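Local coordinates for SusD-like carbohydrate binding protein (Bacteroides vulgatus, PDB 3LEW), which probably binds carbohydrate at the outer membrane of the cell as a member of the SusD family of nutrient-binding proteins, at residues N83-W87 with Y470-E476; W87-Y91 with A149-T153; C97-L101 with A121-R125. One frame throughout, in Å; residues are numbered along the deposited sequence.

Interaction 1 (N83-W87 with Y470-E476); sequences NTLSW and YRITDSE
The carboxamide of N83 pairs with both backbone polar atoms of R471, so one side chain of helix 81-103 grips the loop ahead of helix 474-479. Its OD1 accepts from R471 N at 3.0 Å on a lone pair in the carbonyl plane, the N-H pointing almost straight at it (175°). ND2 donates in return to R471 O, also at 3.0 Å but less straight, and tilted from both planes. R471 O has a second donor, a water that also donates to N83 O and so bridges the two backbones. The first torsion of W87, with CG opposite the backbone N (chi1 -162°), carries the indole from the helix to E476: NE1 donates to E476 OE1 at 3.2 Å, the oxygen lying close to the ring plane but being approached from above its own carboxylate plane. E476 OE2 is taken up by N480. CG2 of I472 lies over one face of the indole, and T473 CG2 packs 3.6 Å from W87 CB. The other branch of T473, OG1, caps helix 474-479 by accepting from E476 N at 3.1 Å. A leucine in place of W87 would probably leave E476 OE1 without its indole donor and open a gap beside I472 and T473. S86 OG touches the Y470 ring, but its hydrogen bonds run to H131 and Y136, while Y470 OH bonds N52. The contact thus joins the loop leading into helix 474-479 to helix 81-103, with helix 46-54 packing against S86 and Y470, and helix 111-135 against W87 and Y470.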
ATOM      1  N   ASN A  83     -13.973  -2.310  -3.095  1.00 13.95           N
ATOM      2  CA  ASN A  83     -14.446  -2.438  -1.724  1.00 13.62           C
ATOM      3  C   ASN A  83     -14.874  -3.843  -1.399  1.00 12.97           C
ATOM      4  O   ASN A  83     -14.540  -4.369  -0.335  1.00 14.40           O
ATOM      5  CB  ASN A  83     -15.534  -1.414  -1.472  1.00 13.64           C
ATOM      6  CG  ASN A  83     -15.833  -1.224  -0.009  1.00 13.70           C
ATOM      7  OD1 ASN A  83     -15.046  -0.614   0.751  1.00 13.77           O
ATOM      8  ND2 ASN A  83     -16.950  -1.786   0.420  1.00 15.97           N
ATOM      9  N   THR A  84     -15.621  -4.475  -2.286  1.00 12.56           N
ATOM     10  CA  THR A  84     -16.011  -5.853  -2.117  1.00 13.67           C
ATOM     11  C   THR A  84     -14.830  -6.806  -2.035  1.00 13.50           C
ATOM     12  O   THR A  84     -14.767  -7.646  -1.131  1.00 13.32           O
ATOM     13  CB  THR A  84     -17.004  -6.271  -3.260  1.00 14.00           C
ATOM     14  OG1 THR A  84     -18.205  -5.504  -3.101  1.00 16.32           O
ATOM     15  CG2 THR A  84     -17.351  -7.762  -3.254  1.00 17.04           C
ATOM     16  N   LEU A  85     -13.880  -6.682  -2.961  1.00 12.65           N
ATOM     17  CA  LEU A  85     -12.754  -7.579  -2.956  1.00 13.64           C
ATOM     18  C   LEU A  85     -11.921  -7.450  -1.683  1.00 12.99           C
ATOM     19  O   LEU A  85     -11.418  -8.457  -1.160  1.00 14.40           O
ATOM     20  CB  LEU A  85     -11.846  -7.274  -4.149  1.00 13.49           C
ATOM     21  CG  LEU A  85     -10.664  -8.229  -4.306  1.00 13.80           C
ATOM     22  CD1 LEU A  85     -11.112  -9.726  -4.486  1.00 14.43           C
ATOM     23  CD2 LEU A  85      -9.768  -7.781  -5.482  1.00 17.38           C
ATOM     24  N   SER A  86     -11.826  -6.237  -1.153  1.00 13.14           N
ATOM     25  CA  SER A  86     -11.066  -6.005   0.069  1.00 13.64           C
ATOM     26  C   SER A  86     -11.570  -6.893   1.202  1.00 14.86           C
ATOM     27  O   SER A  86     -10.805  -7.617   1.886  1.00 14.80           O
ATOM     28  CB  SER A  86     -11.135  -4.528   0.452  1.00 14.77           C
ATOM     29  OG  SER A  86     -10.461  -4.271   1.668  1.00 13.77           O
ATOM     30  N   TRP A  87     -12.880  -6.834   1.386  1.00 14.58           N
ATOM     31  CA  TRP A  87     -13.530  -7.599   2.463  1.00 14.85           C
ATOM     32  C   TRP A  87     -13.341  -9.112   2.279  1.00 15.57           C
ATOM     33  O   TRP A  87     -13.023  -9.852   3.225  1.00 17.34           O
ATOM     34  CB  TRP A  87     -15.021  -7.274   2.490  1.00 15.05           C
ATOM     35  CG  TRP A  87     -15.703  -7.661   3.800  1.00 15.30           C
ATOM     36  CD1 TRP A  87     -16.533  -8.698   3.986  1.00 18.54           C
ATOM     37  CD2 TRP A  87     -15.602  -6.991   5.061  1.00 12.29           C
ATOM     38  NE1 TRP A  87     -16.980  -8.749   5.303  1.00 16.96           N
ATOM     39  CE2 TRP A  87     -16.411  -7.709   5.989  1.00 16.11           C
ATOM     40  CE3 TRP A  87     -14.896  -5.878   5.512  1.00 13.46           C
ATOM     41  CZ2 TRP A  87     -16.554  -7.309   7.325  1.00 14.71           C
ATOM     42  CZ3 TRP A  87     -15.042  -5.470   6.843  1.00 14.81           C
ATOM     43  CH2 TRP A  87     -15.840  -6.223   7.747  1.00 12.15           C
ATOM     44  N   TYR A 470     -12.800   2.776   3.584  1.00 12.70           N
ATOM     45  CA  TYR A 470     -13.389   1.524   3.085  1.00 12.79           C
ATOM     46  C   TYR A 470     -14.569   1.178   4.011  1.00 12.79           C
ATOM     47  O   TYR A 470     -14.625   1.641   5.172  1.00 13.56           O
ATOM     48  CB  TYR A 470     -12.391   0.385   3.083  1.00 12.25           C
ATOM     49  CG  TYR A 470     -11.321   0.438   1.983  1.00 13.53           C
ATOM     50  CD1 TYR A 470     -10.407   1.480   1.896  1.00 14.69           C
ATOM     51  CD2 TYR A 470     -11.165  -0.636   1.120  1.00 17.30           C
ATOM     52  CE1 TYR A 470      -9.354   1.481   0.906  1.00 14.68           C
ATOM     53  CE2 TYR A 470     -10.165  -0.642   0.146  1.00 19.26           C
ATOM     54  CZ  TYR A 470      -9.277   0.421   0.039  1.00 20.02           C
ATOM     55  OH  TYR A 470      -8.274   0.338  -0.928  1.00 20.18           O
ATOM     56  N   ARG A 471     -15.549   0.485   3.460  1.00 12.47           N
ATOM     57  CA  ARG A 471     -16.812   0.182   4.134  1.00 12.19           C
ATOM     58  C   ARG A 471     -17.113  -1.301   4.265  1.00 13.07           C
ATOM     59  O   ARG A 471     -16.933  -2.097   3.367  1.00 13.33           O
ATOM     60  CB  ARG A 471     -17.947   0.839   3.344  1.00 12.42           C
ATOM     61  CG  ARG A 471     -17.769   2.351   3.225  1.00 14.04           C
ATOM     62  CD  ARG A 471     -18.937   3.011   2.526  1.00 14.06           C
ATOM     63  NE  ARG A 471     -20.172   2.911   3.305  1.00 15.12           N
ATOM     64  CZ  ARG A 471     -21.320   3.495   2.989  1.00 16.03           C
ATOM     65  NH1 ARG A 471     -21.429   4.234   1.882  1.00 14.36           N
ATOM     66  NH2 ARG A 471     -22.387   3.341   3.797  1.00 15.30           N
ATOM     67  N   ILE A 472     -17.630  -1.672   5.426  1.00 12.80           N
ATOM     68  CA  ILE A 472     -18.209  -2.994   5.603  1.00 12.16           C
ATOM     69  C   ILE A 472     -19.252  -3.189   4.492  1.00 13.18           C
ATOM     70  O   ILE A 472     -20.025  -2.254   4.141  1.00 14.57           O
ATOM     71  CB  ILE A 472     -18.821  -3.125   7.010  1.00 13.18           C
ATOM     72  CG1 ILE A 472     -17.725  -2.956   8.078  1.00 13.69           C
ATOM     73  CG2 ILE A 472     -19.562  -4.435   7.128  1.00 13.05           C
ATOM     74  CD1 ILE A 472     -18.186  -2.679   9.508  1.00 14.39           C
ATOM     75  N   THR A 473     -19.244  -4.378   3.893  1.00 13.06           N
ATOM     76  CA  THR A 473     -20.126  -4.684   2.742  1.00 14.01           C
ATOM     77  C   THR A 473     -21.592  -4.755   3.096  1.00 14.81           C
ATOM     78  O   THR A 473     -21.961  -5.055   4.258  1.00 14.53           O
ATOM     79  CB  THR A 473     -19.747  -6.019   2.094  1.00 14.86           C
ATOM     80  OG1 THR A 473     -19.894  -7.084   3.044  1.00 14.56           O
ATOM     81  CG2 THR A 473     -18.287  -5.967   1.519  1.00 14.96           C
ATOM     82  N   ASP A 474     -22.432  -4.531   2.093  1.00 15.31           N
ATOM     83  CA  ASP A 474     -23.866  -4.735   2.243  1.00 16.53           C
ATOM     84  C   ASP A 474     -24.190  -6.169   2.699  1.00 15.61           C
ATOM     85  O   ASP A 474     -25.092  -6.371   3.551  1.00 14.70           O
ATOM     86  CB  ASP A 474     -24.608  -4.443   0.941  1.00 17.47           C
ATOM     87  CG  ASP A 474     -24.733  -2.935   0.651  1.00 22.28           C
ATOM     88  OD1 ASP A 474     -24.545  -2.071   1.548  1.00 25.05           O
ATOM     89  OD2 ASP A 474     -25.036  -2.626  -0.501  1.00 30.47           O
ATOM     90  N   SER A 475     -23.510  -7.158   2.116  1.00 15.07           N
ATOM     91  CA  SER A 475     -23.761  -8.558   2.459  0.50 14.79           C
ATOM     92  C   SER A 475     -23.488  -8.801   3.931  1.00 14.48           C
ATOM     93  O   SER A 475     -24.273  -9.463   4.609  1.00 15.03           O
ATOM     94  CB  SER A 475     -22.949  -9.527   1.578  0.50 15.41           C
ATOM     95  OG  SER A 475     -23.308 -10.873   1.878  0.50 15.77           O
ATOM     96  N   GLU A 476     -22.382  -8.248   4.440  1.00 14.02           N
ATOM     97  CA  GLU A 476     -22.061  -8.415   5.853  1.00 14.36           C
ATOM     98  C   GLU A 476     -23.115  -7.756   6.743  1.00 13.60           C
ATOM     99  O   GLU A 476     -23.498  -8.294   7.757  1.00 13.23           O
ATOM    100  CB  GLU A 476     -20.680  -7.820   6.169  1.00 14.42           C
ATOM    101  CG  GLU A 476     -20.259  -7.945   7.626  1.00 15.42           C
ATOM    102  CD  GLU A 476     -19.704  -9.315   7.995  1.00 19.34           C
ATOM    103  OE1 GLU A 476     -19.272 -10.060   7.069  1.00 24.69           O
ATOM    104  OE2 GLU A 476     -19.656  -9.581   9.226  1.00 19.66           O
TER
HETATM  105  O   HOH W   1     -15.079  -3.859   2.288  1.00 12.49           O

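Interaction 2 (W87-Y91 with A149-T153); sequences WLLAY and APIYT
The phenol of Y91 reaches from helix 81-103 to the loop after strand 147-149 and bonds P150 O at 2.7 Å. The hydroxyl is the donor, and it meets the carbonyl in plane, on a lone pair. Y91 CG lies opposite its carbonyl carbon (chi1 -76°), sending the ring toward A149 and P150. Around this bond the fit is close: A149 CB and P150 CD each lie 3.2 Å from Y91 OH, so two carbons pack closely beside the oxygen. Further along the Y91 ring, CE1 comes within 3.8 Å of Y152 CD2. The two rings are steeply inclined, at 78°, with Y91 approaching the edge of Y152. W87 adds the far corner of its six-membered ring, CH2 resting 3.7 Å from P150 CD and near A149 CB.

One helical turn separates W87 from Y91, and Y91 CE2 sits over a face of the indole near its rim, which probably helps to set the tyrosine ring. L132 of helix 111-135 packs against both aromatics. On the loop side, A149 is tied to S168 by backbone hydrogen bonds, and Y152 O accepts from Y129 OH and probably N98 ND2. Y152 OH binds a pentaethylene glycol, probably from the crystallisation liquor.

The chemistry is therefore mostly aromatic and aliphatic, with a single polar link across it; P150 N has no hydrogen to share, and the hydroxyl's proton goes to the carbonyl oxygen.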
ATOM      1  N   TRP A  87     -12.880  -6.834   1.386  1.00 14.58           N
ATOM      2  CA  TRP A  87     -13.530  -7.599   2.463  1.00 14.85           C
ATOM      3  C   TRP A  87     -13.341  -9.112   2.279  1.00 15.57           C
ATOM      4  O   TRP A  87     -13.023  -9.852   3.225  1.00 17.34           O
ATOM      5  CB  TRP A  87     -15.021  -7.274   2.490  1.00 15.05           C
ATOM      6  CG  TRP A  87     -15.703  -7.661   3.800  1.00 15.30           C
ATOM      7  CD1 TRP A  87     -16.533  -8.698   3.986  1.00 18.54           C
ATOM      8  CD2 TRP A  87     -15.602  -6.991   5.061  1.00 12.29           C
ATOM      9  NE1 TRP A  87     -16.980  -8.749   5.303  1.00 16.96           N
ATOM     10  CE2 TRP A  87     -16.411  -7.709   5.989  1.00 16.11           C
ATOM     11  CE3 TRP A  87     -14.896  -5.878   5.512  1.00 13.46           C
ATOM     12  CZ2 TRP A  87     -16.554  -7.309   7.325  1.00 14.71           C
ATOM     13  CZ3 TRP A  87     -15.042  -5.470   6.843  1.00 14.81           C
ATOM     14  CH2 TRP A  87     -15.840  -6.223   7.747  1.00 12.15           C
ATOM     15  N   LEU A  88     -13.579  -9.584   1.057  1.00 15.82           N
ATOM     16  CA  LEU A  88     -13.485 -11.005   0.760  0.50 15.66           C
ATOM     17  C   LEU A  88     -12.064 -11.532   0.939  1.00 15.65           C
ATOM     18  O   LEU A  88     -11.866 -12.585   1.539  1.00 14.45           O
ATOM     19  CB  LEU A  88     -14.008 -11.268  -0.657  0.50 16.32           C
ATOM     20  CG  LEU A  88     -13.732 -12.587  -1.388  0.50 17.77           C
ATOM     21  CD1 LEU A  88     -14.416 -12.543  -2.737  0.50 18.12           C
ATOM     22  CD2 LEU A  88     -12.272 -12.803  -1.622  0.50 22.13           C
ATOM     23  N   LEU A  89     -11.085 -10.815   0.402  1.00 15.73           N
ATOM     24  CA  LEU A  89      -9.704 -11.268   0.488  1.00 15.96           C
ATOM     25  C   LEU A  89      -9.258 -11.270   1.947  1.00 16.32           C
ATOM     26  O   LEU A  89      -8.659 -12.267   2.393  1.00 16.36           O
ATOM     27  CB  LEU A  89      -8.731 -10.436  -0.337  1.00 14.89           C
ATOM     28  CG  LEU A  89      -8.891 -10.459  -1.858  1.00 16.86           C
ATOM     29  CD1 LEU A  89      -7.844  -9.526  -2.501  1.00 17.43           C
ATOM     30  CD2 LEU A  89      -8.878 -11.923  -2.442  1.00 16.09           C
ATOM     31  N   ALA A  90      -9.539 -10.188   2.683  1.00 15.23           N
ATOM     32  CA  ALA A  90      -9.113 -10.098   4.072  1.00 14.96           C
ATOM     33  C   ALA A  90      -9.644 -11.299   4.876  1.00 13.60           C
ATOM     34  O   ALA A  90      -8.893 -11.999   5.555  1.00 14.29           O
ATOM     35  CB  ALA A  90      -9.568  -8.759   4.724  1.00 13.70           C
ATOM     36  N   TYR A  91     -10.943 -11.577   4.786  1.00 14.15           N
ATOM     37  CA  TYR A  91     -11.540 -12.583   5.642  1.00 13.49           C
ATOM     38  C   TYR A  91     -11.320 -14.008   5.170  1.00 14.54           C
ATOM     39  O   TYR A  91     -11.140 -14.902   6.003  1.00 15.72           O
ATOM     40  CB  TYR A  91     -13.031 -12.280   5.959  1.00 14.19           C
ATOM     41  CG  TYR A  91     -13.132 -11.169   6.986  1.00 11.21           C
ATOM     42  CD1 TYR A  91     -12.880 -11.411   8.330  1.00 15.08           C
ATOM     43  CD2 TYR A  91     -13.401  -9.852   6.605  1.00 13.72           C
ATOM     44  CE1 TYR A  91     -12.916 -10.414   9.265  1.00 12.74           C
ATOM     45  CE2 TYR A  91     -13.470  -8.840   7.557  1.00 14.17           C
ATOM     46  CZ  TYR A  91     -13.206  -9.102   8.873  1.00 13.14           C
ATOM     47  OH  TYR A  91     -13.258  -8.088   9.829  1.00 15.08           O
ATOM     48  N   ALA A 149     -14.058  -3.530  12.454  1.00 13.42           N
ATOM     49  CA  ALA A 149     -14.338  -4.795  11.756  1.00 14.17           C
ATOM     50  C   ALA A 149     -14.323  -5.936  12.783  1.00 13.70           C
ATOM     51  O   ALA A 149     -13.710  -5.803  13.828  1.00 14.16           O
ATOM     52  CB  ALA A 149     -13.283  -5.037  10.626  1.00 13.97           C
ATOM     53  N   PRO A 150     -14.997  -7.041  12.481  1.00 13.42           N
ATOM     54  CA  PRO A 150     -14.985  -8.202  13.386  1.00 13.07           C
ATOM     55  C   PRO A 150     -13.630  -8.884  13.403  1.00 13.53           C
ATOM     56  O   PRO A 150     -12.926  -8.902  12.372  1.00 13.41           O
ATOM     57  CB  PRO A 150     -16.060  -9.130  12.803  1.00 13.93           C
ATOM     58  CG  PRO A 150     -16.592  -8.469  11.575  1.00 16.04           C
ATOM     59  CD  PRO A 150     -15.903  -7.204  11.320  1.00 14.10           C
ATOM     60  N   ILE A 151     -13.277  -9.436  14.555  1.00 12.54           N
ATOM     61  CA  ILE A 151     -12.020 -10.160  14.730  1.00 12.61           C
ATOM     62  C   ILE A 151     -12.319 -11.613  14.925  1.00 13.32           C
ATOM     63  O   ILE A 151     -13.063 -11.967  15.837  1.00 12.54           O
ATOM     64  CB  ILE A 151     -11.243  -9.633  15.957  1.00 12.96           C
ATOM     65  CG1 ILE A 151     -10.839  -8.184  15.716  1.00 13.99           C
ATOM     66  CG2 ILE A 151     -10.002 -10.504  16.227  1.00 13.76           C
ATOM     67  CD1 ILE A 151     -10.133  -7.509  16.888  1.00 12.70           C
ATOM     68  N   TYR A 152     -11.756 -12.462  14.062  1.00 13.99           N
ATOM     69  CA  TYR A 152     -11.828 -13.910  14.234  1.00 14.15           C
ATOM     70  C   TYR A 152     -10.439 -14.472  14.409  1.00 15.88           C
ATOM     71  O   TYR A 152      -9.496 -14.128  13.635  1.00 15.43           O
ATOM     72  CB  TYR A 152     -12.459 -14.593  13.004  1.00 15.34           C
ATOM     73  CG  TYR A 152     -13.808 -14.057  12.680  1.00 16.33           C
ATOM     74  CD1 TYR A 152     -14.900 -14.422  13.414  1.00 16.41           C
ATOM     75  CD2 TYR A 152     -13.984 -13.117  11.655  1.00 20.30           C
ATOM     76  CE1 TYR A 152     -16.169 -13.893  13.139  1.00 19.74           C
ATOM     77  CE2 TYR A 152     -15.228 -12.606  11.373  1.00 20.15           C
ATOM     78  CZ  TYR A 152     -16.308 -12.976  12.122  1.00 19.71           C
ATOM     79  OH  TYR A 152     -17.559 -12.442  11.857  1.00 21.09           O
ATOM     80  N   THR A 153     -10.315 -15.344  15.404  1.00 18.20           N
ATOM     81  CA  THR A 153      -9.052 -16.009  15.709  1.00 21.09           C
ATOM     82  C   THR A 153      -9.181 -17.534  15.701  1.00 23.64           C
ATOM     83  O   THR A 153      -8.221 -18.234  16.042  1.00 25.01           O
ATOM     84  CB  THR A 153      -8.460 -15.509  17.047  1.00 20.90           C
ATOM     85  OG1 THR A 153      -9.339 -15.861  18.140  1.00 24.35           O
ATOM     86  CG2 THR A 153      -8.231 -14.027  17.009  1.00 23.13           C
TER

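Interaction 3 (C97-L101 with A121-R125); sequences CNGVL and ALALR
R125 and N98 meet at about a right angle, amide and guanidinium planes turned 69° apart. R125 NH1 donates to N98 OD1 at 2.8 Å with the acceptor in the guanidinium plane, whereas the donor stands somewhat out of the carbonyl plane of the asparagine. The arginine chain leaves its helix extended, CG anti to the backbone N, and then bends at chi3 (78°), which brings the guanidinium edge to N98. One face of that group is covered by L101 CD1, 3.4 Å from R125 NH1, so an aliphatic branch lies over the charged group while the amide takes its edge. R125 NH2 forms a salt bridge with D180, and NE is hydrogen-bonded as well. These bonds would be expected to limit rotation of the guanidinium.

L101 also crosses L122 at about a right angle, its CD1 lying 3.7 Å from L122 CD2. The small A121 CB fits between L101 CG, at 3.9 Å, and V100 CG1, at 3.8 Å. At the other end C97 points its sulfur between A121 and L124, SG coming 3.8 Å from L124 CB, and C97 CB packs on R125 CB. Short side chains at C97 and A121 allow their CA atoms to approach within 4.9 Å.

The segments belong to consecutive antiparallel helices, 81-103 and 111-135, whose local axes cross at -155°, a helical hairpin in keeping with the TPR-like character of this family. Helix 19-35 packs against V100, A121 and L124, and helix 170-187 against L122 and R125.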
ATOM      1  N   CYS A  97      -5.304 -18.589   7.553  1.00 14.16           N
ATOM      2  CA  CYS A  97      -4.379 -18.460   8.671  1.00 13.95           C
ATOM      3  C   CYS A  97      -4.951 -19.165   9.915  1.00 13.81           C
ATOM      4  O   CYS A  97      -4.229 -19.910  10.570  1.00 15.37           O
ATOM      5  CB  CYS A  97      -4.091 -17.018   9.037  1.00 14.34           C
ATOM      6  SG  CYS A  97      -3.288 -16.093   7.721  1.00 17.44           S
ATOM      7  N   ASN A  98      -6.236 -18.950  10.221  1.00 13.55           N
ATOM      8  CA  ASN A  98      -6.835 -19.579  11.395  1.00 13.53           C
ATOM      9  C   ASN A  98      -6.912 -21.104  11.257  1.00 14.68           C
ATOM     10  O   ASN A  98      -6.759 -21.832  12.242  1.00 15.49           O
ATOM     11  CB  ASN A  98      -8.215 -18.991  11.695  1.00 14.86           C
ATOM     12  CG  ASN A  98      -8.130 -17.557  12.212  1.00 14.35           C
ATOM     13  OD1 ASN A  98      -7.095 -17.172  12.731  1.00 15.52           O
ATOM     14  ND2 ASN A  98      -9.235 -16.769  12.087  1.00 15.55           N
ATOM     15  N   GLY A  99      -7.164 -21.603  10.051  1.00 14.62           N
ATOM     16  CA  GLY A  99      -7.169 -23.071   9.846  1.00 14.75           C
ATOM     17  C   GLY A  99      -5.787 -23.659  10.105  1.00 13.91           C
ATOM     18  O   GLY A  99      -5.660 -24.699  10.753  1.00 14.14           O
ATOM     19  N   VAL A 100      -4.743 -22.977   9.653  1.00 14.07           N
ATOM     20  CA  VAL A 100      -3.369 -23.378   9.950  1.00 15.42           C
ATOM     21  C   VAL A 100      -3.088 -23.355  11.472  1.00 15.82           C
ATOM     22  O   VAL A 100      -2.594 -24.337  12.050  1.00 16.09           O
ATOM     23  CB  VAL A 100      -2.361 -22.527   9.159  1.00 15.81           C
ATOM     24  CG1 VAL A 100      -0.918 -22.694   9.687  1.00 15.77           C
ATOM     25  CG2 VAL A 100      -2.504 -22.873   7.667  1.00 15.48           C
ATOM     26  N   LEU A 101      -3.467 -22.248  12.111  1.00 15.96           N
ATOM     27  CA  LEU A 101      -3.274 -22.075  13.532  1.00 17.71           C
ATOM     28  C   LEU A 101      -4.053 -23.112  14.335  1.00 18.46           C
ATOM     29  O   LEU A 101      -3.567 -23.530  15.374  1.00 19.35           O
ATOM     30  CB  LEU A 101      -3.606 -20.620  13.949  1.00 17.28           C
ATOM     31  CG  LEU A 101      -2.597 -19.590  13.476  1.00 18.41           C
ATOM     32  CD1 LEU A 101      -3.160 -18.126  13.663  1.00 18.22           C
ATOM     33  CD2 LEU A 101      -1.202 -19.796  14.156  1.00 17.80           C
ATOM     34  N   ALA A 121       1.764 -17.830   9.840  1.00 12.90           N
ATOM     35  CA  ALA A 121       0.305 -17.715   9.864  1.00 13.61           C
ATOM     36  C   ALA A 121      -0.153 -16.534  10.701  1.00 13.92           C
ATOM     37  O   ALA A 121      -1.002 -15.762  10.275  1.00 15.12           O
ATOM     38  CB  ALA A 121      -0.337 -19.037  10.343  1.00 11.89           C
ATOM     39  N   LEU A 122       0.473 -16.341  11.854  1.00 13.35           N
ATOM     40  CA  LEU A 122       0.167 -15.177  12.707  1.00 14.48           C
ATOM     41  C   LEU A 122       0.558 -13.864  12.060  1.00 14.05           C
ATOM     42  O   LEU A 122      -0.175 -12.882  12.174  1.00 14.31           O
ATOM     43  CB  LEU A 122       0.880 -15.324  14.075  1.00 13.51           C
ATOM     44  CG  LEU A 122       0.280 -16.336  15.077  1.00 14.24           C
ATOM     45  CD1 LEU A 122       1.294 -16.677  16.232  1.00 13.53           C
ATOM     46  CD2 LEU A 122      -1.075 -15.816  15.666  1.00 15.59           C
ATOM     47  N   ALA A 123       1.716 -13.830  11.383  1.00 13.43           N
ATOM     48  CA  ALA A 123       2.216 -12.601  10.744  1.00 13.64           C
ATOM     49  C   ALA A 123       1.293 -12.194   9.591  1.00 13.42           C
ATOM     50  O   ALA A 123       0.922 -11.024   9.486  1.00 14.26           O
ATOM     51  CB  ALA A 123       3.696 -12.781  10.276  1.00 12.66           C
ATOM     52  N   LEU A 124       0.878 -13.166   8.770  1.00 13.27           N
ATOM     53  CA  LEU A 124      -0.064 -12.884   7.670  1.00 14.33           C
ATOM     54  C   LEU A 124      -1.400 -12.421   8.236  1.00 13.93           C
ATOM     55  O   LEU A 124      -1.997 -11.463   7.734  1.00 14.17           O
ATOM     56  CB  LEU A 124      -0.241 -14.087   6.748  1.00 13.81           C
ATOM     57  CG  LEU A 124      -1.141 -13.901   5.488  1.00 15.27           C
ATOM     58  CD1 LEU A 124      -0.720 -12.719   4.633  1.00 14.29           C
ATOM     59  CD2 LEU A 124      -1.144 -15.174   4.667  1.00 15.06           C
ATOM     60  N   ARG A 125      -1.865 -13.096   9.276  1.00 12.61           N
ATOM     61  CA  ARG A 125      -3.123 -12.676   9.900  1.00 13.81           C
ATOM     62  C   ARG A 125      -2.996 -11.244  10.436  1.00 13.45           C
ATOM     63  O   ARG A 125      -3.890 -10.375  10.228  1.00 13.82           O
ATOM     64  CB  ARG A 125      -3.548 -13.637  10.985  1.00 14.09           C
ATOM     65  CG  ARG A 125      -4.948 -13.352  11.496  1.00 15.65           C
ATOM     66  CD  ARG A 125      -5.387 -14.359  12.555  1.00 15.30           C
ATOM     67  NE  ARG A 125      -4.799 -14.106  13.878  1.00 14.71           N
ATOM     68  CZ  ARG A 125      -4.948 -14.918  14.942  1.00 15.11           C
ATOM     69  NH1 ARG A 125      -5.593 -16.069  14.843  1.00 13.87           N
ATOM     70  NH2 ARG A 125      -4.412 -14.608  16.104  1.00 16.40           N
TER

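Overall arrangement
Helix 81-103 contributes to all three contacts. Interactions 1 and 2 share W87, which meets the loop leading into helix 474-479 and the loop after strand 147-149; their centres are about 10 Å apart, and E476 OE2 lies 4.0 Å from P150 CG. Interaction 2 continues into interaction 3, about 12 Å away between centres, where Y152 O is 3.1 Å from N98 ND2, a probable hydrogen bond. Interactions 1 and 3 do not touch, their nearest atoms being about 11 Å apart. A pentaethylene glycol, probably from the crystallisation liquor, is bound by both E476 and Y152; it lies beside interactions 1 and 2, but does not by itself identify a carbohydrate site.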